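Long-range contacts in uncharacterized hypothetical protein (Bacteroides uniformis, PDB 4EIU), which is of unknown function and belongs to the DUF3823 family, its N-terminal domain being related to the transthyretin clan of beta-sandwich folds: residues Ser9-Trp13 and Ile101-Val107; Phe114-Val120 and Gln133-Gly139; Gly121-Val125 and Met244-Pro249. One frame throughout, in Å; residues are numbered along the deposited sequence.

Interaction 1 of 3, residues Ser9-Trp13 and Ile101-Val107; sequences SETIW and ISGTTKV
A parallel pairing of strand 10-13 with strand 104-107 builds one edge of a three-stranded mixed sheet in the DUF3823 N-terminal domain, the two short axes running 18° apart and 4.7 Å from each other at closest approach. Four backbone bonds alternate across the seam: Thr11 N to Gly103 O, Thr105 N to Thr11 O, Trp13 N to Thr105 O, and Val107 N to Trp13 O. At the start of the pairing, the Glu10 carboxylate reaches the turn before strand 104-107, where OE1 takes the N-H of Gly103 at 2.9 Å through its anti lone pair; the bond is bent, 146° at the hydrogen. Glu10 CG, set beside the backbone N by chi1 (-41°), lies 3.9 Å from Ile101 O, and the bend at chi2 then turns the carboxylate to Gly103. With the carboxylate removed, as by an alanine here, the Gly103 N-H would probably lose its mate, leaving the bond from Thr11 N to Gly103 O to tie the turn to the first strand. Gly103 itself has a positive phi, readily adopted without a side chain. On one face, Thr11 and Thr104 stand side by side with their CG2 methyls 4.0 Å apart, and the Trp13 ring comes obliquely to Lys106, CE3 lying 4.2 Å from Lys106 CB. On the face of Ile12 and Thr105, Ile12 CD1 meets Ile101 CD1 at 3.9 Å and Val107 CG2 at 4.1 Å, the extended branch of Ile12 ending between those two partners. Strand 60-63 flanks the first strand on its other edge, with Gln62 touching Thr11 and Trp13, while Ile12 and Ile101 pack on Val73 and Tyr71 of strand 69-76 in the five-stranded sheet.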
ATOM      1  N   SER A   9       3.467   6.687  27.645  1.00 69.74           N
ATOM      2  CA  SER A   9       4.910   6.767  27.469  1.00 72.19           C
ATOM      3  C   SER A   9       5.552   5.571  26.779  1.00 66.49           C
ATOM      4  O   SER A   9       6.749   5.572  26.619  1.00 67.89           O
ATOM      5  CB  SER A   9       5.574   6.982  28.835  1.00 74.31           C
ATOM      6  OG  SER A   9       4.753   7.787  29.649  1.00 91.60           O
ATOM      7  N   GLU A  10       4.783   4.576  26.327  1.00 59.59           N
ATOM      8  CA  GLU A  10       5.392   3.418  25.711  1.00 53.78           C
ATOM      9  C   GLU A  10       5.397   3.610  24.206  1.00 51.84           C
ATOM     10  O   GLU A  10       4.612   4.412  23.662  1.00 49.13           O
ATOM     11  CB  GLU A  10       4.643   2.124  26.097  1.00 61.64           C
ATOM     12  CG  GLU A  10       4.187   1.984  27.554  1.00 59.51           C
ATOM     13  CD  GLU A  10       5.207   2.401  28.569  1.00 62.91           C
ATOM     14  OE1 GLU A  10       6.348   1.947  28.475  1.00 64.33           O
ATOM     15  OE2 GLU A  10       4.862   3.175  29.471  1.00 67.47           O
ATOM     16  N   THR A  11       6.251   2.844  23.531  1.00 51.27           N
ATOM     17  CA  THR A  11       6.428   2.930  22.087  1.00 50.02           C
ATOM     18  C   THR A  11       6.200   1.594  21.395  1.00 46.57           C
ATOM     19  O   THR A  11       6.700   0.584  21.858  1.00 46.93           O
ATOM     20  CB  THR A  11       7.885   3.346  21.754  1.00 50.54           C
ATOM     21  OG1 THR A  11       8.111   4.656  22.212  1.00 52.41           O
ATOM     22  CG2 THR A  11       8.151   3.320  20.258  1.00 46.52           C
ATOM     23  N   ILE A  12       5.482   1.607  20.276  1.00 43.94           N
ATOM     24  CA  ILE A  12       5.458   0.486  19.349  1.00 42.36           C
ATOM     25  C   ILE A  12       6.125   0.905  18.048  1.00 45.69           C
ATOM     26  O   ILE A  12       5.871   1.991  17.523  1.00 45.13           O
ATOM     27  CB  ILE A  12       4.028  -0.050  19.109  1.00 43.11           C
ATOM     28  CG1 ILE A  12       4.055  -1.311  18.233  1.00 45.06           C
ATOM     29  CG2 ILE A  12       3.120   1.020  18.505  1.00 40.83           C
ATOM     30  CD1 ILE A  12       2.713  -2.006  18.100  1.00 46.62           C
ATOM     31  N   TRP A  13       6.984   0.020  17.548  1.00 42.25           N
ATOM     32  CA  TRP A  13       7.593   0.129  16.244  1.00 39.63           C
ATOM     33  C   TRP A  13       7.236  -1.112  15.483  1.00 43.07           C
ATOM     34  O   TRP A  13       7.202  -2.217  16.030  1.00 42.92           O
ATOM     35  CB  TRP A  13       9.091   0.305  16.352  1.00 45.42           C
ATOM     36  CG  TRP A  13       9.795   0.357  15.015  1.00 44.99           C
ATOM     37  CD1 TRP A  13      10.164   1.490  14.302  1.00 46.18           C
ATOM     38  CD2 TRP A  13      10.228  -0.770  14.177  1.00 45.57           C
ATOM     39  NE1 TRP A  13      10.728   1.150  13.115  1.00 46.76           N
ATOM     40  CE2 TRP A  13      10.841  -0.184  12.997  1.00 47.22           C
ATOM     41  CE3 TRP A  13      10.195  -2.170  14.303  1.00 50.10           C
ATOM     42  CZ2 TRP A  13      11.381  -0.965  11.979  1.00 50.59           C
ATOM     43  CZ3 TRP A  13      10.745  -2.932  13.278  1.00 50.98           C
ATOM     44  CH2 TRP A  13      11.333  -2.341  12.149  1.00 51.13           C
ATOM     45  N   ILE A 101       2.402  -3.907  25.145  1.00 59.25           N
ATOM     46  CA  ILE A 101       3.210  -2.764  24.662  1.00 57.28           C
ATOM     47  C   ILE A 101       3.788  -2.109  25.885  1.00 58.81           C
ATOM     48  O   ILE A 101       3.030  -1.593  26.720  1.00 58.42           O
ATOM     49  CB  ILE A 101       2.431  -1.750  23.805  1.00 53.35           C
ATOM     50  CG1 ILE A 101       1.838  -2.470  22.576  1.00 50.68           C
ATOM     51  CG2 ILE A 101       3.392  -0.634  23.349  1.00 48.36           C
ATOM     52  CD1 ILE A 101       1.061  -1.603  21.629  1.00 42.28           C
ATOM     53  N   SER A 102       5.121  -2.184  26.004  1.00 56.40           N
ATOM     54  CA  SER A 102       5.865  -1.799  27.234  1.00 61.44           C
ATOM     55  C   SER A 102       7.295  -1.441  26.854  1.00 62.89           C
ATOM     56  O   SER A 102       7.923  -2.184  26.111  1.00 60.71           O
ATOM     57  CB  SER A 102       5.927  -2.997  28.169  1.00 60.82           C
ATOM     58  OG  SER A 102       6.373  -2.616  29.435  1.00 69.37           O
ATOM     59  N   GLY A 103       7.833  -0.328  27.349  1.00 65.35           N
ATOM     60  CA  GLY A 103       9.159   0.135  26.879  1.00 56.21           C
ATOM     61  C   GLY A 103       9.067   0.437  25.389  1.00 59.21           C
ATOM     62  O   GLY A 103       8.219   1.232  24.975  1.00 56.83           O
ATOM     63  N   THR A 104       9.939  -0.174  24.592  1.00 57.75           N
ATOM     64  CA  THR A 104       9.771  -0.226  23.133  1.00 62.52           C
ATOM     65  C   THR A 104       9.409  -1.665  22.753  1.00 63.14           C
ATOM     66  O   THR A 104      10.108  -2.598  23.139  1.00 73.16           O
ATOM     67  CB  THR A 104      11.049   0.210  22.363  1.00 57.80           C
ATOM     68  OG1 THR A 104      11.438   1.494  22.807  1.00 64.97           O
ATOM     69  CG2 THR A 104      10.780   0.301  20.850  1.00 54.99           C
ATOM     70  N   THR A 105       8.323  -1.828  22.014  1.00 53.63           N
ATOM     71  CA  THR A 105       7.850  -3.115  21.566  1.00 50.75           C
ATOM     72  C   THR A 105       7.927  -3.085  20.068  1.00 50.53           C
ATOM     73  O   THR A 105       7.371  -2.200  19.450  1.00 52.40           O
ATOM     74  CB  THR A 105       6.396  -3.303  21.991  1.00 57.49           C
ATOM     75  OG1 THR A 105       6.328  -3.361  23.420  1.00 53.13           O
ATOM     76  CG2 THR A 105       5.793  -4.549  21.419  1.00 54.41           C
ATOM     77  N   LYS A 106       8.642  -4.044  19.491  1.00 47.60           N
ATOM     78  CA  LYS A 106       8.809  -4.180  18.039  1.00 46.43           C
ATOM     79  C   LYS A 106       7.916  -5.269  17.542  1.00 50.97           C
ATOM     80  O   LYS A 106       7.822  -6.311  18.179  1.00 51.84           O
ATOM     81  CB  LYS A 106      10.239  -4.562  17.715  1.00 54.16           C
ATOM     82  CG  LYS A 106      11.293  -3.554  18.089  1.00 62.84           C
ATOM     83  CD  LYS A 106      12.645  -4.227  17.937  1.00 69.82           C
ATOM     84  CE  LYS A 106      13.805  -3.266  18.024  1.00 61.73           C
ATOM     85  NZ  LYS A 106      15.143  -3.943  17.925  1.00 62.21           N
ATOM     86  N   VAL A 107       7.240  -5.069  16.407  1.00 44.33           N
ATOM     87  CA  VAL A 107       6.376  -6.109  15.863  1.00 44.60           C
ATOM     88  C   VAL A 107       6.684  -6.185  14.367  1.00 55.87           C
ATOM     89  O   VAL A 107       7.078  -5.193  13.728  1.00 43.27           O
ATOM     90  CB  VAL A 107       4.884  -5.795  16.007  1.00 50.22           C
ATOM     91  CG1 VAL A 107       4.501  -5.754  17.465  1.00 49.02           C
ATOM     92  CG2 VAL A 107       4.538  -4.466  15.307  1.00 44.80           C
TER

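Interaction 2 of 3, residues Phe114-Val120 and Gln133-Gly139; sequences FLNVEFV and QVRVTRG
The guanidinium of Arg135 has the methyl CG2 of Val120 over one face, 3.7 Å above its plane and offset toward the rim, while the Glu118 carboxylate sits at its edge. The two charged planes are turned 77° against each other, and the salt bridge from Arg135 NH1 to Glu118 OE2 is straight but weak at 3.4 Å. Glu118 carries CG between its backbone N and carbonyl carbon (chi1 62°), then extends, which lays its chain alongside that of Arg135. For the Phe119 ring, Gln133 O is near the plane at the edge, and Val134 CG2 approaches CE1 obliquely at 4.1 Å. Strands 115-119 and 133-138 form an antiparallel beta hairpin, their short axes 162° apart. Asn116 with Thr137 and Glu118 with Arg135 are hydrogen-bonded pairs, each closed by two backbone bonds; Val120 N adds a bond to Gln133 O, and Gly139 N one to Phe114 O from above the carbonyl plane. On the face of Val117, CG1 of that residue touches Val134 CG1 at 3.9 Å, and Leu115 CD2 crosses Val136 CG1 at 4.0 Å; this apolar face packs against Ala221 of strand 216-225 and Ile165 of strand 162-170. Waters join polar groups on the opposite face: one links Asn116 ND2 to Thr137 OG1, and another lies among Thr137 OG1, Arg135 O and Glu118 OE2, 2.8 Å from Arg135 O. A further water bridges Phe114 O and Arg138 NH1, whose guanidinium also forms a salt bridge with Glu196.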
ATOM      1  N   PHE A 114      -1.034  -7.237  -2.967  1.00 38.83           N
ATOM      2  CA  PHE A 114      -1.748  -7.609  -4.162  1.00 38.13           C
ATOM      3  C   PHE A 114      -0.838  -7.597  -5.396  1.00 43.00           C
ATOM      4  O   PHE A 114      -0.943  -8.465  -6.256  1.00 41.37           O
ATOM      5  CB  PHE A 114      -2.893  -6.633  -4.420  1.00 39.64           C
ATOM      6  CG  PHE A 114      -3.894  -6.534  -3.315  1.00 39.88           C
ATOM      7  CD1 PHE A 114      -4.332  -7.659  -2.654  1.00 35.25           C
ATOM      8  CD2 PHE A 114      -4.436  -5.316  -2.966  1.00 34.75           C
ATOM      9  CE1 PHE A 114      -5.284  -7.568  -1.651  1.00 36.93           C
ATOM     10  CE2 PHE A 114      -5.385  -5.220  -1.959  1.00 36.21           C
ATOM     11  CZ  PHE A 114      -5.833  -6.362  -1.324  1.00 35.43           C
ATOM     12  N   LEU A 115       0.027  -6.593  -5.472  1.00 40.52           N
ATOM     13  CA  LEU A 115       0.900  -6.306  -6.637  1.00 43.60           C
ATOM     14  C   LEU A 115       2.296  -5.891  -6.196  1.00 43.62           C
ATOM     15  O   LEU A 115       2.472  -5.299  -5.130  1.00 43.55           O
ATOM     16  CB  LEU A 115       0.296  -5.176  -7.488  1.00 44.93           C
ATOM     17  CG  LEU A 115      -1.127  -5.368  -8.072  1.00 43.21           C
ATOM     18  CD1 LEU A 115      -1.649  -4.095  -8.774  1.00 45.98           C
ATOM     19  CD2 LEU A 115      -1.169  -6.535  -9.079  1.00 42.19           C
ATOM     20  N   ASN A 116       3.277  -6.234  -7.018  1.00 46.69           N
ATOM     21  CA  ASN A 116       4.599  -5.689  -6.941  1.00 48.99           C
ATOM     22  C   ASN A 116       4.782  -4.753  -8.112  1.00 53.41           C
ATOM     23  O   ASN A 116       4.419  -5.087  -9.253  1.00 48.39           O
ATOM     24  CB  ASN A 116       5.627  -6.811  -6.990  1.00 50.97           C
ATOM     25  CG  ASN A 116       5.579  -7.692  -5.768  1.00 52.97           C
ATOM     26  OD1 ASN A 116       5.326  -7.225  -4.663  1.00 53.49           O
ATOM     27  ND2 ASN A 116       5.865  -8.963  -5.951  1.00 57.91           N
ATOM     28  N   VAL A 117       5.348  -3.595  -7.840  1.00 47.78           N
ATOM     29  CA  VAL A 117       5.474  -2.541  -8.845  1.00 49.60           C
ATOM     30  C   VAL A 117       6.882  -1.999  -8.807  1.00 55.92           C
ATOM     31  O   VAL A 117       7.345  -1.586  -7.752  1.00 53.43           O
ATOM     32  CB  VAL A 117       4.503  -1.374  -8.567  1.00 48.84           C
ATOM     33  CG1 VAL A 117       4.612  -0.310  -9.675  1.00 48.96           C
ATOM     34  CG2 VAL A 117       3.070  -1.876  -8.363  1.00 46.77           C
ATOM     35  N   GLU A 118       7.561  -1.988  -9.952  1.00 57.90           N
ATOM     36  CA  GLU A 118       8.942  -1.512 -10.000  1.00 64.03           C
ATOM     37  C   GLU A 118       9.191  -0.727 -11.270  1.00 68.29           C
ATOM     38  O   GLU A 118       8.504  -0.917 -12.282  1.00 65.75           O
ATOM     39  CB  GLU A 118       9.909  -2.697  -9.946  1.00 65.25           C
ATOM     40  CG  GLU A 118       9.747  -3.650 -11.136  1.00 79.31           C
ATOM     41  CD  GLU A 118      10.401  -5.001 -10.932  1.00 95.31           C
ATOM     42  OE1 GLU A 118      11.590  -5.029 -10.529  1.00 87.45           O
ATOM     43  OE2 GLU A 118       9.734  -6.034 -11.211  1.00 87.94           O
ATOM     44  N   PHE A 119      10.185   0.147 -11.213  1.00 64.20           N
ATOM     45  CA  PHE A 119      10.752   0.736 -12.438  1.00 65.37           C
ATOM     46  C   PHE A 119      11.718  -0.248 -13.083  1.00 71.72           C
ATOM     47  O   PHE A 119      12.361  -1.031 -12.389  1.00 70.09           O
ATOM     48  CB  PHE A 119      11.480   2.024 -12.115  1.00 65.81           C
ATOM     49  CG  PHE A 119      10.571   3.158 -11.758  1.00 64.61           C
ATOM     50  CD1 PHE A 119       9.683   3.680 -12.705  1.00 66.64           C
ATOM     51  CD2 PHE A 119      10.610   3.725 -10.488  1.00 60.00           C
ATOM     52  CE1 PHE A 119       8.860   4.752 -12.395  1.00 69.27           C
ATOM     53  CE2 PHE A 119       9.782   4.790 -10.165  1.00 64.48           C
ATOM     54  CZ  PHE A 119       8.907   5.310 -11.116  1.00 65.70           C
ATOM     55  N   VAL A 120      11.819  -0.226 -14.407  1.00 76.26           N
ATOM     56  CA  VAL A 120      12.779  -1.082 -15.090  1.00 80.48           C
ATOM     57  C   VAL A 120      13.987  -0.259 -15.513  1.00 91.88           C
ATOM     58  O   VAL A 120      15.101  -0.552 -15.083  1.00103.51           O
ATOM     59  CB  VAL A 120      12.157  -1.818 -16.286  1.00 81.57           C
ATOM     60  CG1 VAL A 120      13.222  -2.644 -17.000  1.00 82.64           C
ATOM     61  CG2 VAL A 120      11.026  -2.701 -15.792  1.00 85.59           C
ATOM     62  N   GLN A 133       9.732   3.176 -17.708  1.00 81.30           N
ATOM     63  CA  GLN A 133       9.265   1.804 -17.874  1.00 79.39           C
ATOM     64  C   GLN A 133       8.848   1.235 -16.512  1.00 77.21           C
ATOM     65  O   GLN A 133       9.659   1.189 -15.570  1.00 78.64           O
ATOM     66  CB  GLN A 133      10.372   0.940 -18.488  1.00 85.87           C
ATOM     67  CG  GLN A 133      10.876   1.448 -19.835  1.00 95.79           C
ATOM     68  CD  GLN A 133       9.823   1.318 -20.921  1.00 98.88           C
ATOM     69  OE1 GLN A 133       9.127   2.279 -21.256  1.00107.29           O
ATOM     70  NE2 GLN A 133       9.684   0.119 -21.458  1.00 94.22           N
ATOM     71  N   VAL A 134       7.581   0.831 -16.401  1.00 70.17           N
ATOM     72  CA  VAL A 134       7.022   0.270 -15.158  1.00 65.72           C
ATOM     73  C   VAL A 134       6.679  -1.196 -15.364  1.00 69.88           C
ATOM     74  O   VAL A 134       6.101  -1.567 -16.401  1.00 69.43           O
ATOM     75  CB  VAL A 134       5.748   1.020 -14.690  1.00 64.83           C
ATOM     76  CG1 VAL A 134       5.161   0.370 -13.438  1.00 60.68           C
ATOM     77  CG2 VAL A 134       6.062   2.480 -14.384  1.00 66.32           C
ATOM     78  N   ARG A 135       7.022  -2.040 -14.389  1.00 67.50           N
ATOM     79  CA  ARG A 135       6.642  -3.452 -14.464  1.00 69.76           C
ATOM     80  C   ARG A 135       5.736  -3.821 -13.290  1.00 64.62           C
ATOM     81  O   ARG A 135       6.151  -3.731 -12.143  1.00 56.44           O
ATOM     82  CB  ARG A 135       7.870  -4.358 -14.507  1.00 70.49           C
ATOM     83  CG  ARG A 135       7.502  -5.821 -14.710  1.00 75.46           C
ATOM     84  CD  ARG A 135       8.589  -6.777 -14.257  1.00 83.30           C
ATOM     85  NE  ARG A 135       9.584  -6.895 -15.288  1.00 93.04           N
ATOM     86  CZ  ARG A 135      10.876  -6.564 -15.214  1.00 95.13           C
ATOM     87  NH1 ARG A 135      11.453  -6.098 -14.114  1.00 98.75           N
ATOM     88  NH2 ARG A 135      11.612  -6.734 -16.290  1.00 86.37           N
ATOM     89  N   VAL A 136       4.503  -4.238 -13.585  1.00 58.33           N
ATOM     90  CA  VAL A 136       3.566  -4.709 -12.559  1.00 57.30           C
ATOM     91  C   VAL A 136       3.434  -6.234 -12.579  1.00 55.13           C
ATOM     92  O   VAL A 136       3.196  -6.855 -13.630  1.00 54.44           O
ATOM     93  CB  VAL A 136       2.181  -4.051 -12.711  1.00 55.63           C
ATOM     94  CG1 VAL A 136       1.206  -4.553 -11.628  1.00 50.57           C
ATOM     95  CG2 VAL A 136       2.323  -2.530 -12.675  1.00 53.63           C
ATOM     96  N   THR A 137       3.578  -6.846 -11.411  1.00 50.29           N
ATOM     97  CA  THR A 137       3.347  -8.300 -11.259  1.00 51.96           C
ATOM     98  C   THR A 137       2.475  -8.589 -10.051  1.00 50.37           C
ATOM     99  O   THR A 137       2.345  -7.758  -9.151  1.00 47.21           O
ATOM    100  CB  THR A 137       4.682  -9.092 -11.124  1.00 51.47           C
ATOM    101  OG1 THR A 137       5.491  -8.476 -10.123  1.00 59.43           O
ATOM    102  CG2 THR A 137       5.480  -9.143 -12.462  1.00 56.59           C
ATOM    103  N   ARG A 138       1.867  -9.770 -10.021  1.00 50.06           N
ATOM    104  CA  ARG A 138       1.105 -10.215  -8.845  1.00 48.49           C
ATOM    105  C   ARG A 138       2.001 -10.359  -7.617  1.00 44.80           C
ATOM    106  O   ARG A 138       3.073 -10.937  -7.704  1.00 50.20           O
ATOM    107  CB  ARG A 138       0.430 -11.549  -9.136  1.00 46.84           C
ATOM    108  CG  ARG A 138      -0.621 -11.511 -10.223  1.00 53.42           C
ATOM    109  CD  ARG A 138      -1.822 -10.662  -9.828  1.00 47.83           C
ATOM    110  NE  ARG A 138      -2.833 -10.645 -10.882  1.00 52.10           N
ATOM    111  CZ  ARG A 138      -3.924  -9.880 -10.845  1.00 53.59           C
ATOM    112  NH1 ARG A 138      -4.157  -9.129  -9.805  1.00 45.41           N
ATOM    113  NH2 ARG A 138      -4.809  -9.881 -11.835  1.00 46.48           N
ATOM    114  N   GLY A 139       1.580  -9.834  -6.480  1.00 45.12           N
ATOM    115  CA  GLY A 139       2.381  -9.949  -5.266  1.00 46.87           C
ATOM    116  C   GLY A 139       2.071 -11.251  -4.528  1.00 45.06           C
ATOM    117  O   GLY A 139       2.844 -11.684  -3.664  1.00 45.25           O
TER
HETATM  118  O   HOH W   1      -3.329  -9.489  -7.016  1.00 40.09           O
HETATM  119  O   HOH W   2       5.483 -11.164  -3.665  1.00 46.58           O
HETATM  120  O   HOH W   3       6.790 -10.106  -8.641  1.00 70.33           O
HETATM  121  O   HOH W   4       6.880  -6.103 -10.824  1.00 52.31           O

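Interaction 3 of 3, residues Gly121-Val125 and Met244-Pro249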
ATOM      1  N   GLY A 121      13.786   0.782 -16.313  1.00 80.43           N
ATOM      2  CA  GLY A 121      14.936   1.617 -16.718  1.00102.97           C
ATOM      3  C   GLY A 121      15.211   2.776 -15.776  1.00 91.86           C
ATOM      4  O   GLY A 121      14.630   2.871 -14.713  1.00 91.60           O
ATOM      5  N   ASN A 122      16.118   3.655 -16.184  1.00 92.82           N
ATOM      6  CA  ASN A 122      16.175   5.019 -15.657  1.00 93.88           C
ATOM      7  C   ASN A 122      15.184   5.851 -16.460  1.00 92.60           C
ATOM      8  O   ASN A 122      15.148   5.733 -17.681  1.00100.13           O
ATOM      9  CB  ASN A 122      17.566   5.625 -15.846  1.00101.66           C
ATOM     10  CG  ASN A 122      18.582   5.050 -14.891  1.00100.58           C
ATOM     11  OD1 ASN A 122      18.373   5.044 -13.681  1.00 96.13           O
ATOM     12  ND2 ASN A 122      19.689   4.558 -15.431  1.00107.29           N
ATOM     13  N   PRO A 123      14.372   6.687 -15.796  1.00 90.00           N
ATOM     14  CA  PRO A 123      13.449   7.525 -16.574  1.00 91.72           C
ATOM     15  C   PRO A 123      14.148   8.514 -17.530  1.00 95.62           C
ATOM     16  O   PRO A 123      14.874   9.378 -17.068  1.00108.93           O
ATOM     17  CB  PRO A 123      12.670   8.280 -15.485  1.00 90.52           C
ATOM     18  CG  PRO A 123      12.702   7.366 -14.295  1.00 92.57           C
ATOM     19  CD  PRO A 123      14.047   6.693 -14.353  1.00 95.04           C
ATOM     20  N   GLN A 124      13.953   8.367 -18.841  1.00105.33           N
ATOM     21  CA  GLN A 124      14.453   9.345 -19.832  1.00102.08           C
ATOM     22  C   GLN A 124      13.690  10.666 -19.674  1.00100.51           C
ATOM     23  O   GLN A 124      12.504  10.649 -19.392  1.00101.02           O
ATOM     24  CB  GLN A 124      14.195   8.860 -21.266  1.00115.25           C
ATOM     25  CG  GLN A 124      14.960   7.640 -21.757  1.00118.61           C
ATOM     26  CD  GLN A 124      14.483   7.179 -23.141  1.00127.54           C
ATOM     27  OE1 GLN A 124      13.809   6.158 -23.261  1.00131.27           O
ATOM     28  NE2 GLN A 124      14.818   7.939 -24.185  1.00120.95           N
ATOM     29  N   VAL A 125      14.348  11.800 -19.896  1.00105.27           N
ATOM     30  CA  VAL A 125      13.672  13.111 -19.959  1.00106.06           C
ATOM     31  C   VAL A 125      13.988  13.785 -21.296  1.00118.04           C
ATOM     32  O   VAL A 125      15.133  13.765 -21.751  1.00111.98           O
ATOM     33  CB  VAL A 125      14.118  14.050 -18.811  1.00110.47           C
ATOM     34  CG1 VAL A 125      13.382  15.386 -18.880  1.00112.86           C
ATOM     35  CG2 VAL A 125      13.907  13.384 -17.457  1.00100.89           C
HETATM   36  N   MSE A 244      12.293   7.557  -7.420  1.00 63.21           N
HETATM   37  CA  MSE A 244      13.524   7.842  -8.113  1.00 69.37           C
HETATM   38  C   MSE A 244      13.623   9.340  -8.338  1.00 73.28           C
HETATM   39  O   MSE A 244      12.613  10.019  -8.587  1.00 67.71           O
HETATM   40  CB  MSE A 244      13.589   7.098  -9.440  1.00 72.39           C
HETATM   41  CG  MSE A 244      13.670   5.585  -9.294  1.00 65.95           C
HETATM   42 SE   MSE A 244      13.914   4.772 -11.030  0.75 73.54          SE
HETATM   43  CE  MSE A 244      15.815   4.912 -11.325  1.00 72.15           C
ATOM     44  N   GLU A 245      14.843   9.847  -8.205  1.00 73.28           N
ATOM     45  CA  GLU A 245      15.135  11.249  -8.454  1.00 73.92           C
ATOM     46  C   GLU A 245      15.426  11.418  -9.920  1.00 76.47           C
ATOM     47  O   GLU A 245      16.182  10.637 -10.491  1.00 83.72           O
ATOM     48  CB  GLU A 245      16.346  11.679  -7.641  1.00 72.98           C
ATOM     49  CG  GLU A 245      16.641  13.163  -7.719  1.00 83.86           C
ATOM     50  CD  GLU A 245      17.907  13.521  -6.983  1.00 85.84           C
ATOM     51  OE1 GLU A 245      17.990  13.198  -5.785  1.00 89.97           O
ATOM     52  OE2 GLU A 245      18.809  14.095  -7.607  1.00 94.00           O
ATOM     53  N   VAL A 246      14.831  12.445 -10.526  1.00 82.50           N
ATOM     54  CA  VAL A 246      15.037  12.758 -11.927  1.00 81.72           C
ATOM     55  C   VAL A 246      15.461  14.211 -12.108  1.00 88.86           C
ATOM     56  O   VAL A 246      14.766  15.140 -11.691  1.00 87.47           O
ATOM     57  CB  VAL A 246      13.771  12.530 -12.758  1.00 81.38           C
ATOM     58  CG1 VAL A 246      14.075  12.778 -14.240  1.00 85.95           C
ATOM     59  CG2 VAL A 246      13.250  11.113 -12.529  1.00 79.24           C
ATOM     60  N   LEU A 247      16.602  14.404 -12.743  1.00 90.06           N
ATOM     61  CA  LEU A 247      17.105  15.745 -12.970  1.00 98.30           C
ATOM     62  C   LEU A 247      16.644  16.143 -14.376  1.00 95.29           C
ATOM     63  O   LEU A 247      17.004  15.480 -15.355  1.00 95.20           O
ATOM     64  CB  LEU A 247      18.630  15.759 -12.832  1.00104.02           C
ATOM     65  CG  LEU A 247      19.226  15.432 -11.444  1.00106.69           C
ATOM     66  CD1 LEU A 247      18.823  14.063 -10.895  1.00111.71           C
ATOM     67  CD2 LEU A 247      20.747  15.541 -11.502  1.00105.95           C
ATOM     68  N   ILE A 248      15.857  17.218 -14.472  0.50 93.90           N
ATOM     69  CA  ILE A 248      15.354  17.717 -15.766  0.50 96.90           C
ATOM     70  C   ILE A 248      16.373  18.564 -16.551  0.50104.87           C
ATOM     71  O   ILE A 248      16.737  19.672 -16.123  0.50101.39           O
ATOM     72  CB  ILE A 248      14.074  18.550 -15.578  0.50 97.19           C
ATOM     73  CG1 ILE A 248      12.949  17.650 -15.053  0.50 95.38           C
ATOM     74  CG2 ILE A 248      13.680  19.205 -16.905  0.50101.93           C
ATOM     75  CD1 ILE A 248      11.762  18.392 -14.467  0.50 90.29           C
ATOM     76  N   PRO A 249      16.824  18.071 -17.727  1.00107.71           N
ATOM     77  CA  PRO A 249      17.818  18.838 -18.482  1.00123.13           C
ATOM     78  C   PRO A 249      17.301  20.176 -19.021  1.00126.93           C
ATOM     79  O   PRO A 249      16.141  20.313 -19.411  1.00128.04           O
ATOM     80  CB  PRO A 249      18.183  17.915 -19.656  1.00124.20           C
ATOM     81  CG  PRO A 249      17.604  16.591 -19.345  1.00119.80           C
ATOM     82  CD  PRO A 249      16.439  16.839 -18.446  1.00114.23           C
ATOM     83  OXT PRO A 249      18.042  21.160 -19.068  1.00141.34           O
TER
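Gly121 makes a marginal approach, its carbonyl O lying 4.1 Å from CE of Met244, a selenomethionine in this crystal. Next along the chain, Asn122 crosses the Met244 side chain at about a right angle and sets its amide oxygen OD1 3.5 Å from CE. The bend of Met244 at chi3 (83°) turns this methyl toward the Asn122 end of the contact. Pro123 then offers its ring: CD rests against SE of Met244 at 3.8 Å, while CB, at the other side of the ring, meets CG2 of Val246 at 4.1 Å. No hydrogen bond joins the two segments, and the nearest CA pair, Val125 with Ile248, is 6.5 Å apart, so the evidence is for side-chain packing between edge strands of two sheets rather than strand pairing. Strand 115-126 is the outer strand of a three-stranded antiparallel sheet, and strand 239-247 that of a four-stranded one, where Val246 pairs by backbone with Val217. Gln124 turns away from the contact and bonds through its backbone to Lys131 of the hairpin. Val125 points back in and divides its methyls: a chi1 of -179° sends CG1 to Pro249 CD at 3.4 Å and CG2 to Val246 CG1 at 3.3 Å, both tighter than usual van der Waals contact.

In the fold
Along the chain, interaction 1 closes before interaction 2 opens, whereas interactions 2 and 3 alternate their segments. Interaction 1 lies in the N-terminal domain, its centre about 33 Å from that of interaction 2 and about 40 Å from that of interaction 3, with no touch to either; strand 104-111 is followed by strand 115-126, which links the two regions. Interactions 2 and 3 have centres about 19 Å apart and share strand 115-126: its first part pairs in the hairpin and already touches strand 239-247, and its later part continues that packing. They meet where Phe119 CD2 lies 3.5 Å from Met244 SE. With strand 129-138, strand 115-126 thus packs the three-stranded sheet on the four-stranded one.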